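Local structure of NIPSNAP domain-containing protein (Burkholderia xenovorans, 5KAK) at the interface of chains A and B. The protein is of unknown function but is a NipSnap family member that pairs with a second copy of itself through its beta-strands. Numbering follows the deposited sequence. Chains: chain A/B, Uncharacterized protein.

Contact 1: the interface of chains A and B. Residues chain A 103-106; chain B 48-50, 60.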
loop_
_atom_site.group_PDB
_atom_site.type_symbol
_atom_site.label_atom_id
_atom_site.label_comp_id
_atom_site.label_asym_id
_atom_site.label_seq_id
_atom_site.Cartn_x
_atom_site.Cartn_y
_atom_site.Cartn_z
ATOM N N ILE A 103 -12.461 -13.426 -5.183
ATOM C CA ILE A 103 -13.446 -14.498 -5.140
ATOM C C ILE A 103 -13.741 -14.788 -3.675
ATOM O O ILE A 103 -12.825 -15.118 -2.902
ATOM C CB ILE A 103 -12.968 -15.754 -5.887
ATOM C CG1 ILE A 103 -12.845 -15.474 -7.386
ATOM C CG2 ILE A 103 -13.933 -16.911 -5.655
ATOM C CD1 ILE A 103 -14.136 -15.002 -8.034
ATOM N N LEU A 104 -15.015 -14.627 -3.300
ATOM C CA LEU A 104 -15.518 -14.778 -1.945
ATOM C C LEU A 104 -16.356 -16.042 -1.807
ATOM O O LEU A 104 -17.192 -16.336 -2.657
ATOM C CB LEU A 104 -16.378 -13.582 -1.562
ATOM C CG LEU A 104 -15.703 -12.215 -1.691
ATOM C CD1 LEU A 104 -16.679 -11.163 -1.251
ATOM C CD2 LEU A 104 -14.414 -12.151 -0.868
ATOM N N LEU A 105 -16.146 -16.775 -0.722
ATOM C CA LEU A 105 -16.964 -17.950 -0.436
ATOM C C LEU A 105 -17.896 -17.660 0.730
ATOM O O LEU A 105 -17.437 -17.147 1.769
ATOM C CB LEU A 105 -16.082 -19.129 -0.100
ATOM C CG LEU A 105 -15.108 -19.535 -1.211
ATOM C CD1 LEU A 105 -14.294 -20.696 -0.761
ATOM C CD2 LEU A 105 -15.859 -19.873 -2.485
ATOM N N PRO A 106 -19.193 -17.937 0.614
ATOM C CA PRO A 106 -20.097 -17.597 1.715
ATOM C C PRO A 106 -19.943 -18.552 2.888
ATOM O O PRO A 106 -19.750 -19.760 2.716
ATOM C CB PRO A 106 -21.488 -17.709 1.080
ATOM C CG PRO A 106 -21.306 -18.708 -0.023
ATOM C CD PRO A 106 -19.932 -18.429 -0.565
ATOM N N TYR B 48 -21.772 -12.735 4.347
ATOM C CA TYR B 48 -20.578 -12.961 5.158
ATOM C C TYR B 48 -19.713 -13.984 4.445
ATOM O O TYR B 48 -20.149 -15.119 4.196
ATOM C CB TYR B 48 -20.931 -13.439 6.575
ATOM C CG TYR B 48 -20.052 -12.876 7.679
ATOM C CD1 TYR B 48 -18.683 -13.063 7.672
ATOM C CD2 TYR B 48 -20.615 -12.195 8.750
ATOM C CE1 TYR B 48 -17.870 -12.538 8.695
ATOM C CE2 TYR B 48 -19.827 -11.675 9.769
ATOM C CZ TYR B 48 -18.459 -11.857 9.735
ATOM O OH TYR B 48 -17.702 -11.336 10.771
ATOM N N PHE B 49 -18.478 -13.602 4.157
ATOM C CA PHE B 49 -17.669 -14.350 3.221
ATOM C C PHE B 49 -16.265 -14.513 3.767
ATOM O O PHE B 49 -15.830 -13.759 4.638
ATOM C CB PHE B 49 -17.575 -13.629 1.863
ATOM C CG PHE B 49 -18.892 -13.290 1.246
ATOM C CD1 PHE B 49 -19.654 -14.265 0.613
ATOM C CD2 PHE B 49 -19.359 -11.974 1.264
ATOM C CE1 PHE B 49 -20.883 -13.926 0.034
ATOM C CE2 PHE B 49 -20.566 -11.632 0.675
ATOM C CZ PHE B 49 -21.335 -12.613 0.065
ATOM N N TYR B 50 -15.535 -15.473 3.213
ATOM C CA TYR B 50 -14.088 -15.488 3.347
ATOM C C TYR B 50 -13.475 -15.589 1.952
ATOM O O TYR B 50 -14.124 -16.021 0.998
ATOM C CB TYR B 50 -13.594 -16.628 4.286
ATOM C CG TYR B 50 -13.858 -18.041 3.765
ATOM C CD1 TYR B 50 -15.081 -18.654 3.985
ATOM C CD2 TYR B 50 -12.885 -18.746 3.070
ATOM C CE1 TYR B 50 -15.342 -19.936 3.507
ATOM C CE2 TYR B 50 -13.129 -20.025 2.594
ATOM C CZ TYR B 50 -14.357 -20.612 2.824
ATOM O OH TYR B 50 -14.624 -21.890 2.356
ATOM N N VAL B 60 -15.067 -10.852 4.693
ATOM C CA VAL B 60 -15.750 -9.680 4.176
ATOM C C VAL B 60 -17.211 -9.830 4.544
ATOM O O VAL B 60 -17.818 -10.859 4.229
ATOM C CB VAL B 60 -15.585 -9.574 2.647
ATOM C CG1 VAL B 60 -16.347 -8.382 2.098
ATOM C CG2 VAL B 60 -14.117 -9.490 2.268
#
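A:Leu105 and B:Tyr50 meet where strand 98-106 of chain A runs antiparallel to strand 45-51 of chain B, joining the two sheets across the dimer-like interface. The pair is linked backbone to backbone in both directions. The amide N of A:Leu105 donates to the carbonyl O of B:Tyr50 at 2.8 Å, almost straight at 178° on the hydrogen. The return bond, from B:Tyr50 N to A:Leu105 O, is 2.9 Å long and more bent, with its donor in the carbonyl plane.

Both sides of this strand pair are tightly packed. On one, B:Tyr50 has its CG between the backbone N and the carbonyl carbon (chi1 65°), which folds the ring back over the A:Leu105 backbone and side chain. CB of A:Leu105 sits over one face, 3.9 Å from the centroid of the B:Tyr50 ring and offset toward the rim. Further out, the methyl CD1 of A:Leu105 reaches the phenol end, 3.6 Å from CZ of B:Tyr50.

On the opposite side of the paired strands, B:Phe49 drops between A:Leu104 and A:Pro106. Its ring presents an edge to the peptide joining A:Leu105 to A:Pro106, whose C and N lie in the ring plane, while B:Phe49 CD1 comes to 3.5 Å from A:Pro106 CA. A:Leu104 crosses B:Phe49 at about a right angle, CB meeting CB at 3.6 Å and the CD1 methyl lying by the ring's CD2.

The packing slackens toward strand 58-65, where B:Val60 gives up little surface to the other chain. What remains at this loose margin is a methyl-to-methyl touch, A:Leu104 CD2 against B:Val60 CG2 at 4.1 Å.

Contact 2: the interface of chains A and B. Residues chain A 30-31, 35, 45, 48; chain B 107, 109-110.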
loop_
_atom_site.group_PDB
_atom_site.type_symbol
_atom_site.label_atom_id
_atom_site.label_comp_id
_atom_site.label_asym_id
_atom_site.label_seq_id
_atom_site.Cartn_x
_atom_site.Cartn_y
_atom_site.Cartn_z
ATOM N N PHE A 30 -24.775 3.117 -16.158
ATOM C CA PHE A 30 -25.242 1.780 -15.831
ATOM C C PHE A 30 -26.749 1.757 -15.615
ATOM O O PHE A 30 -27.421 0.794 -16.015
ATOM C CB PHE A 30 -24.481 1.245 -14.614
ATOM C CG PHE A 30 -23.300 0.403 -14.999
ATOM C CD1 PHE A 30 -23.474 -0.935 -15.336
ATOM C CD2 PHE A 30 -22.043 0.959 -15.112
ATOM C CE1 PHE A 30 -22.392 -1.711 -15.731
ATOM C CE2 PHE A 30 -20.962 0.194 -15.518
ATOM C CZ PHE A 30 -21.135 -1.148 -15.829
ATOM N N GLU A 31 -27.314 2.811 -15.022
ATOM C CA GLU A 31 -28.767 2.820 -14.890
ATOM C C GLU A 31 -29.450 3.104 -16.220
ATOM O O GLU A 31 -30.533 2.573 -16.479
ATOM C CB GLU A 31 -29.208 3.830 -13.830
ATOM C CG GLU A 31 -28.934 5.266 -14.167
ATOM C CD GLU A 31 -29.172 6.179 -12.984
ATOM O OE1 GLU A 31 -29.473 5.657 -11.884
ATOM O OE2 GLU A 31 -29.062 7.412 -13.154
ATOM N N ILE A 35 -26.697 -1.690 -17.098
ATOM C CA ILE A 35 -27.102 -2.844 -16.303
ATOM C C ILE A 35 -28.147 -3.667 -17.044
ATOM O O ILE A 35 -28.298 -4.865 -16.772
ATOM C CB ILE A 35 -27.595 -2.407 -14.909
ATOM C CG1 ILE A 35 -27.461 -3.557 -13.899
ATOM C CG2 ILE A 35 -29.031 -1.878 -14.960
ATOM C CD1 ILE A 35 -26.045 -3.995 -13.653
ATOM N N LEU A 45 -26.851 -10.213 -9.472
ATOM C CA LEU A 45 -26.263 -9.042 -8.835
ATOM C C LEU A 45 -26.703 -8.990 -7.378
ATOM O O LEU A 45 -27.894 -8.861 -7.082
ATOM C CB LEU A 45 -26.690 -7.779 -9.574
ATOM C CG LEU A 45 -26.235 -6.472 -8.925
ATOM C CD1 LEU A 45 -24.742 -6.309 -9.144
ATOM C CD2 LEU A 45 -26.993 -5.308 -9.547
ATOM N N TYR A 48 -24.612 -3.331 -6.039
ATOM C CA TYR A 48 -23.802 -2.431 -6.862
ATOM C C TYR A 48 -23.797 -1.083 -6.171
ATOM O O TYR A 48 -24.845 -0.430 -6.067
ATOM C CB TYR A 48 -24.341 -2.304 -8.284
ATOM C CG TYR A 48 -23.248 -2.144 -9.333
ATOM C CD1 TYR A 48 -22.237 -1.208 -9.167
ATOM C CD2 TYR A 48 -23.241 -2.919 -10.480
ATOM C CE1 TYR A 48 -21.211 -1.063 -10.120
ATOM C CE2 TYR A 48 -22.229 -2.785 -11.431
ATOM C CZ TYR A 48 -21.231 -1.844 -11.253
ATOM O OH TYR A 48 -20.246 -1.723 -12.204
ATOM N N MET B 107 -26.641 1.842 -5.935
ATOM C CA MET B 107 -27.168 2.460 -7.145
ATOM C C MET B 107 -28.650 2.118 -7.293
ATOM O O MET B 107 -29.164 1.209 -6.638
ATOM C CB MET B 107 -26.363 2.010 -8.362
ATOM C CG MET B 107 -24.962 2.519 -8.291
ATOM S SD MET B 107 -23.882 2.015 -9.625
ATOM C CE MET B 107 -22.388 2.807 -9.046
ATOM N N PHE B 109 -30.434 0.586 -9.284
ATOM C CA PHE B 109 -30.789 -0.753 -9.728
ATOM C C PHE B 109 -30.309 -1.841 -8.783
ATOM O O PHE B 109 -30.559 -3.018 -9.054
ATOM C CB PHE B 109 -30.225 -1.003 -11.128
ATOM C CG PHE B 109 -28.740 -0.773 -11.233
ATOM C CD1 PHE B 109 -27.846 -1.789 -10.954
ATOM C CD2 PHE B 109 -28.239 0.474 -11.582
ATOM C CE1 PHE B 109 -26.485 -1.578 -11.048
ATOM C CE2 PHE B 109 -26.888 0.692 -11.675
ATOM C CZ PHE B 109 -26.003 -0.336 -11.410
ATOM N N SER B 110 -29.625 -1.477 -7.677
ATOM C CA SER B 110 -29.126 -2.466 -6.731
ATOM C C SER B 110 -30.288 -3.005 -5.899
ATOM O O SER B 110 -31.297 -2.320 -5.730
ATOM C CB SER B 110 -28.066 -1.837 -5.827
ATOM O OG SER B 110 -27.240 -2.798 -5.182
#
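In this NIPSNAP domain the segment just after the last strand, 98-106, crosses to the other chain and docks against helix 23-42 and strand 45-51. B:Phe109 is its plug, lodged between A:Ile35 and A:Phe30 of the helix and A:Leu45 and A:Tyr48 of the strand. A:Ile35 comes from the opposite direction and lies over one face of the ring, with CB above the centre; its CG1 is 3.5 Å from B:Phe109 CD1. Having CG1 roughly anti to the backbone N (chi1 -156°) turns that branch onto the ring.

The rim of B:Phe109 points at A:Tyr48. Their planes are inclined by 74° in an edge-to-face pair, and B:Phe109 CE1 lies 3.6 Å from A:Tyr48 CD2. A:Leu45 CD2 also meets the edge in the ring plane. Toward the helix, the B:Phe109 CE2 corner reaches A:Phe30 CB at 3.8 Å and passes near the backbone of A:Glu31, whose side chain is poorly ordered.

B:Met107 extends its side chain along the same side of the A:Tyr48 ring plane that B:Phe109 approaches, but at the CD1 rim, placing SD 3.6 Å from A:Tyr48 CD1. Within chain A, the phenol OH of A:Tyr48 stands above the face of the A:Phe30 ring, toward its rim, which may help to position the tyrosine.

Both backbone polar groups of A:Tyr48 are bonded across the interface. A:Tyr48 N donates to the hydroxyl OG of B:Ser110 at 2.8 Å, and A:Tyr48 O accepts from B:Met107 N at 2.9 Å, with 176° at the hydrogen.

The centres of the C-alpha atoms of contact 1 and contact 2 lie about 21 Å apart, yet both use strand 45-51, and its partners are consecutive stretches of chain. Chain B supplies that strand in contact 1, chain A in contact 2. Its partner is strand 98-106 in contact 1 and the segment directly following that strand in contact 2. Because the interface is two-fold symmetric, each has a twin with the chains exchanged, so each subunit both gives its C-terminal strand and tail and receives those of its mate. Such reciprocal pairing suggests a genuine dimer, here part of an eight-chain deposited assembly.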